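Local coordinates for protein ectonucleotide pyrophosphatase/phosphodiesterase family member 5 (Mus musculus, PDB 5VEO) that probably hydrolyses phosphodiester or pyrophosphate bonds of nucleotides as a zinc-dependent ectoenzyme of restricted nucleotide activity, at residues H118-D129 / P137-V147. The protein carries 1 engineered substitution. Sequence-based numbering, arbitrary orientation.
Sequences HASGAAMWPGAD and PTYYLPYNESV. With ZN (zinc ion), chain F; AMP (adenosine monophosphate), chain Q; NAG (2-acetamido-2-deoxy-beta-D-glucopyranose), chain I.
Gly121 and Ala122 pair in parallel with Tyr139 and Tyr140: Tyr139 N donates to Ser120 O, Ala122 N to Tyr139 O (3.0 Å) and Leu141 N to Ala122 O. A side chain starts the ladder, Thr138 OG1 accepting from Ser120 N at 3.2 Å. Where the strands part, a water accepts from Met124 N and lies close to Leu141 O. Farther on, Tyr143 N donates to Asp129 OD2 (2.9 Å), coming from above the carboxylate plane; the same oxygen bonds Tyr98 OH.

Side-chain contact centres on Met124. Its chain bends at chi2 (-52°), bringing CE to 3.6 Å from Val147 CG2 and against Leu141 CB, while SD makes an oblique Met-aromatic contact with the Tyr143 ring and accepts a weak hydrogen bond from Asn144 N. Pro137 CG lies 4.0 Å from Ala128 CB.

With CG anti to the backbone N (chi1 -176°), the Tyr143 ring lays one face along the adenine of AMP, C5 standing 3.5 Å above its plane, and turns an edge to Met124 O. AMP O2' donates to Tyr143 OH (2.9 Å), which also bonds Glu174. With an alanine in place of Tyr143, the adenine would probably lose the ring face that lies against it and O2' this acceptor. Next along the chain, Asn144 carries an N-linked glycan, and Glu145 OE2 binds a zinc ion (2.1 Å) shared with Asp178 and AMP O3'.

Strand 139-140 is one outermost strand of the mixed sheet of this alkaline-phosphatase-like fold; strand 120-123 separates it from strand 168-173, and helix 149-160 packs against Ala123, Met124 and Leu141.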
loop_
_atom_site.group_PDB
_atom_site.type_symbol
_atom_site.label_atom_id
_atom_site.label_comp_id
_atom_site.label_asym_id
_atom_site.label_seq_id
_atom_site.Cartn_x
_atom_site.Cartn_y
_atom_site.Cartn_z
ATOM N N HIS A 118 17.205 -18.016 4.702
ATOM C CA HIS A 118 16.176 -18.369 3.739
ATOM C C HIS A 118 16.325 -17.513 2.478
ATOM O O HIS A 118 17.172 -16.618 2.396
ATOM C CB HIS A 118 14.775 -18.189 4.353
ATOM C CG HIS A 118 14.614 -18.822 5.703
ATOM N ND1 HIS A 118 14.548 -20.187 5.881
ATOM C CD2 HIS A 118 14.490 -18.277 6.936
ATOM C CE1 HIS A 118 14.398 -20.456 7.166
ATOM N NE2 HIS A 118 14.361 -19.314 7.829
ATOM N N ALA A 119 15.508 -17.821 1.477
ATOM C CA ALA A 119 15.489 -17.092 0.214
ATOM C C ALA A 119 14.114 -16.465 0.034
ATOM O O ALA A 119 13.114 -17.097 0.342
ATOM C CB ALA A 119 15.781 -18.014 -0.975
ATOM N N SER A 120 14.081 -15.240 -0.475
ATOM C CA SER A 120 12.835 -14.528 -0.760
ATOM C C SER A 120 12.745 -14.261 -2.251
ATOM O O SER A 120 13.765 -14.134 -2.931
ATOM C CB SER A 120 12.763 -13.181 -0.039
ATOM O OG SER A 120 13.205 -13.229 1.299
ATOM N N GLY A 121 11.511 -14.114 -2.747
ATOM C CA GLY A 121 11.285 -13.778 -4.135
ATOM C C GLY A 121 10.221 -12.711 -4.279
ATOM O O GLY A 121 9.256 -12.710 -3.514
ATOM N N ALA A 122 10.390 -11.815 -5.240
ATOM C CA ALA A 122 9.458 -10.709 -5.427
ATOM C C ALA A 122 9.220 -10.477 -6.905
ATOM O O ALA A 122 10.170 -10.354 -7.690
ATOM C CB ALA A 122 9.981 -9.432 -4.784
ATOM N N ALA A 123 7.947 -10.417 -7.272
ATOM C CA ALA A 123 7.498 -10.206 -8.640
ATOM C C ALA A 123 6.696 -8.899 -8.663
ATOM O O ALA A 123 5.470 -8.893 -8.504
ATOM C CB ALA A 123 6.702 -11.381 -9.112
ATOM N N MET A 124 7.425 -7.792 -8.795
ATOM C CA MET A 124 6.947 -6.414 -9.005
ATOM C C MET A 124 6.451 -5.743 -7.727
ATOM O O MET A 124 5.850 -4.650 -7.803
ATOM C CB MET A 124 5.863 -6.344 -10.082
ATOM C CG MET A 124 6.271 -7.037 -11.380
ATOM S SD MET A 124 7.872 -6.463 -11.974
ATOM C CE MET A 124 7.904 -7.220 -13.605
ATOM N N TRP A 125 6.744 -6.305 -6.566
ATOM C CA TRP A 125 6.352 -5.696 -5.296
ATOM C C TRP A 125 7.078 -4.368 -5.083
ATOM O O TRP A 125 8.300 -4.303 -5.250
ATOM C CB TRP A 125 6.675 -6.656 -4.154
ATOM C CG TRP A 125 6.205 -6.184 -2.812
ATOM C CD1 TRP A 125 6.853 -5.357 -1.947
ATOM C CD2 TRP A 125 4.971 -6.535 -2.188
ATOM N NE1 TRP A 125 6.089 -5.158 -0.820
ATOM C CE2 TRP A 125 4.935 -5.889 -0.940
ATOM C CE3 TRP A 125 3.901 -7.342 -2.564
ATOM C CZ2 TRP A 125 3.850 -6.022 -0.063
ATOM C CZ3 TRP A 125 2.838 -7.475 -1.699
ATOM C CH2 TRP A 125 2.822 -6.818 -0.465
ATOM N N PRO A 126 6.378 -3.308 -4.676
ATOM C CA PRO A 126 7.030 -2.007 -4.450
ATOM C C PRO A 126 8.274 -2.078 -3.568
ATOM O O PRO A 126 8.254 -2.605 -2.455
ATOM C CB PRO A 126 5.915 -1.190 -3.790
ATOM C CG PRO A 126 4.697 -1.714 -4.438
ATOM C CD PRO A 126 4.915 -3.199 -4.550
ATOM N N GLY A 127 9.371 -1.507 -4.077
ATOM C CA GLY A 127 10.631 -1.484 -3.367
ATOM C C GLY A 127 11.468 -2.742 -3.461
ATOM O O GLY A 127 12.632 -2.725 -3.038
ATOM N N ALA A 128 10.924 -3.843 -3.983
ATOM C CA ALA A 128 11.677 -5.090 -4.001
ATOM C C ALA A 128 12.833 -5.064 -4.999
ATOM O O ALA A 128 13.759 -5.878 -4.880
ATOM C CB ALA A 128 10.737 -6.259 -4.302
ATOM N N ASP A 129 12.816 -4.154 -5.972
ATOM C CA ASP A 129 13.921 -4.020 -6.913
ATOM C C ASP A 129 14.830 -2.849 -6.551
ATOM O O ASP A 129 15.589 -2.358 -7.402
ATOM C CB ASP A 129 13.397 -3.919 -8.356
ATOM C CG ASP A 129 12.486 -2.727 -8.598
ATOM O OD1 ASP A 129 11.763 -2.319 -7.673
ATOM O OD2 ASP A 129 12.471 -2.217 -9.746
ATOM N N PRO A 137 15.971 -8.823 -2.447
ATOM C CA PRO A 137 15.440 -10.188 -2.363
ATOM C C PRO A 137 16.326 -11.143 -3.158
ATOM O O PRO A 137 16.911 -10.771 -4.178
ATOM C CB PRO A 137 14.041 -10.066 -2.982
ATOM C CG PRO A 137 13.713 -8.588 -2.918
ATOM C CD PRO A 137 15.046 -7.928 -3.163
ATOM N N THR A 138 16.408 -12.386 -2.687
ATOM C CA THR A 138 17.214 -13.402 -3.375
ATOM C C THR A 138 16.899 -13.449 -4.862
ATOM O O THR A 138 17.807 -13.514 -5.705
ATOM C CB THR A 138 16.960 -14.770 -2.763
ATOM O OG1 THR A 138 17.062 -14.671 -1.343
ATOM C CG2 THR A 138 17.968 -15.808 -3.322
ATOM N N TYR A 139 15.601 -13.414 -5.198
ATOM C CA TYR A 139 15.118 -13.339 -6.564
ATOM C C TYR A 139 14.166 -12.163 -6.684
ATOM O O TYR A 139 13.291 -11.987 -5.827
ATOM C CB TYR A 139 14.358 -14.601 -6.988
ATOM C CG TYR A 139 15.055 -15.941 -6.753
ATOM C CD1 TYR A 139 15.943 -16.443 -7.683
ATOM C CD2 TYR A 139 14.782 -16.709 -5.633
ATOM C CE1 TYR A 139 16.558 -17.660 -7.499
ATOM C CE2 TYR A 139 15.399 -17.947 -5.433
ATOM C CZ TYR A 139 16.282 -18.409 -6.377
ATOM O OH TYR A 139 16.903 -19.639 -6.196
ATOM N N TYR A 140 14.292 -11.393 -7.760
ATOM C CA TYR A 140 13.349 -10.300 -7.985
ATOM C C TYR A 140 13.323 -9.939 -9.462
ATOM O O TYR A 140 14.257 -10.236 -10.222
ATOM C CB TYR A 140 13.694 -9.065 -7.139
ATOM C CG TYR A 140 14.954 -8.364 -7.563
ATOM C CD1 TYR A 140 14.919 -7.326 -8.478
ATOM C CD2 TYR A 140 16.187 -8.740 -7.044
ATOM C CE1 TYR A 140 16.095 -6.680 -8.886
ATOM C CE2 TYR A 140 17.369 -8.106 -7.450
ATOM C CZ TYR A 140 17.308 -7.075 -8.360
ATOM O OH TYR A 140 18.475 -6.451 -8.760
ATOM N N LEU A 141 12.261 -9.288 -9.850
ATOM C CA LEU A 141 12.112 -8.740 -11.192
ATOM C C LEU A 141 12.292 -7.226 -11.182
ATOM O O LEU A 141 11.682 -6.540 -10.353
ATOM C CB LEU A 141 10.737 -9.076 -11.765
ATOM C CG LEU A 141 10.284 -10.545 -11.709
ATOM C CD1 LEU A 141 8.889 -10.722 -12.318
ATOM C CD2 LEU A 141 11.303 -11.465 -12.392
ATOM N N PRO A 142 13.086 -6.651 -12.081
ATOM C CA PRO A 142 13.032 -5.197 -12.280
ATOM C C PRO A 142 11.609 -4.750 -12.573
ATOM O O PRO A 142 10.901 -5.375 -13.359
ATOM C CB PRO A 142 13.955 -4.981 -13.486
ATOM C CG PRO A 142 14.864 -6.156 -13.452
ATOM C CD PRO A 142 13.973 -7.287 -13.059
ATOM N N TYR A 143 11.160 -3.682 -11.914
ATOM C CA TYR A 143 9.758 -3.310 -12.063
ATOM C C TYR A 143 9.435 -3.006 -13.522
ATOM O O TYR A 143 10.122 -2.216 -14.190
ATOM C CB TYR A 143 9.373 -2.102 -11.206
ATOM C CG TYR A 143 7.888 -1.839 -11.353
ATOM C CD1 TYR A 143 7.411 -0.841 -12.181
ATOM C CD2 TYR A 143 6.963 -2.673 -10.736
ATOM C CE1 TYR A 143 6.052 -0.623 -12.342
ATOM C CE2 TYR A 143 5.595 -2.471 -10.893
ATOM C CZ TYR A 143 5.146 -1.457 -11.731
ATOM O OH TYR A 143 3.787 -1.253 -11.882
ATOM N N ASN A 144 8.354 -3.612 -14.002
ATOM C CA ASN A 144 7.900 -3.384 -15.367
ATOM C C ASN A 144 6.412 -3.698 -15.401
ATOM O O ASN A 144 6.017 -4.866 -15.348
ATOM C CB ASN A 144 8.688 -4.239 -16.354
ATOM C CG ASN A 144 8.360 -3.902 -17.787
ATOM O OD1 ASN A 144 7.221 -3.567 -18.103
ATOM N ND2 ASN A 144 9.355 -3.986 -18.668
ATOM N N GLU A 145 5.598 -2.650 -15.488
ATOM C CA GLU A 145 4.149 -2.799 -15.446
ATOM C C GLU A 145 3.607 -3.609 -16.617
ATOM O O GLU A 145 2.488 -4.141 -16.527
ATOM C CB GLU A 145 3.524 -1.401 -15.408
ATOM C CG GLU A 145 2.046 -1.398 -15.220
ATOM C CD GLU A 145 1.537 -0.032 -14.827
ATOM O OE1 GLU A 145 2.244 0.957 -15.113
ATOM O OE2 GLU A 145 0.453 0.058 -14.207
ATOM N N SER A 146 4.368 -3.706 -17.720
ATOM C CA SER A 146 3.928 -4.431 -18.909
ATOM C C SER A 146 4.019 -5.940 -18.771
ATOM O O SER A 146 3.494 -6.653 -19.634
ATOM C CB SER A 146 4.757 -4.006 -20.118
ATOM O OG SER A 146 4.592 -2.620 -20.348
ATOM N N VAL A 147 4.699 -6.447 -17.750
ATOM C CA VAL A 147 4.814 -7.889 -17.588
ATOM C C VAL A 147 3.466 -8.428 -17.139
ATOM O O VAL A 147 2.859 -7.918 -16.186
ATOM C CB VAL A 147 5.927 -8.238 -16.589
ATOM C CG1 VAL A 147 5.956 -9.721 -16.320
ATOM C CG2 VAL A 147 7.279 -7.784 -17.120
HETATM ZN ZN ZN F . -0.324 1.657 -13.108
HETATM P P AMP Q . -0.948 4.120 -5.923
HETATM O O1P AMP Q . -0.492 4.943 -4.756
HETATM O O2P AMP Q . -1.892 4.908 -6.838
HETATM O O3P AMP Q . -1.578 2.791 -5.512
HETATM O "O5'" AMP Q . 0.331 3.739 -6.806
HETATM C "C5'" AMP Q . 0.278 2.569 -7.637
HETATM C "C4'" AMP Q . 1.025 2.713 -8.933
HETATM O "O4'" AMP Q . 2.417 2.618 -8.662
HETATM C "C3'" AMP Q . 0.729 1.591 -9.929
HETATM O "O3'" AMP Q . -0.070 2.068 -10.990
HETATM C "C2'" AMP Q . 2.101 1.158 -10.456
HETATM O "O2'" AMP Q . 2.221 1.132 -11.852
HETATM C "C1'" AMP Q . 3.048 2.164 -9.834
HETATM N N9 AMP Q . 4.327 1.595 -9.474
HETATM C C8 AMP Q . 4.576 0.640 -8.561
HETATM N N7 AMP Q . 5.909 0.399 -8.503
HETATM C C5 AMP Q . 6.489 1.237 -9.402
HETATM C C6 AMP Q . 7.863 1.529 -9.859
HETATM N N6 AMP Q . 8.902 0.857 -9.331
HETATM N N1 AMP Q . 8.042 2.470 -10.803
HETATM C C2 AMP Q . 7.024 3.162 -11.346
HETATM N N3 AMP Q . 5.745 2.967 -10.983
HETATM C C4 AMP Q . 5.446 2.016 -10.040
HETATM C C1 NAG I . 9.122 -3.665 -20.049
HETATM C C2 NAG I . 10.341 -3.002 -20.677
HETATM C C3 NAG I . 9.987 -2.517 -22.062
HETATM C C4 NAG I . 9.522 -3.683 -22.918
HETATM C C5 NAG I . 8.432 -4.534 -22.254
HETATM C C6 NAG I . 8.307 -5.863 -22.974
HETATM C C7 NAG I . 12.124 -1.693 -19.602
HETATM C C8 NAG I . 12.442 -0.496 -18.752
HETATM N N2 NAG I . 10.829 -1.898 -19.866
HETATM O O3 NAG I . 11.141 -1.937 -22.661
HETATM O O4 NAG I . 9.004 -3.181 -24.144
HETATM O O5 NAG I . 8.714 -4.812 -20.863
HETATM O O6 NAG I . 7.821 -6.921 -22.160
HETATM O O7 NAG I . 13.003 -2.437 -20.031
HETATM O O HOH W 1 10.142 -7.147 -8.340
HETATM O O HOH W 2 0.434 3.816 -13.681
HETATM O O HOH W 3 0.618 2.616 -15.188
HETATM O O HOH W 4 -1.091 1.225 -15.315
#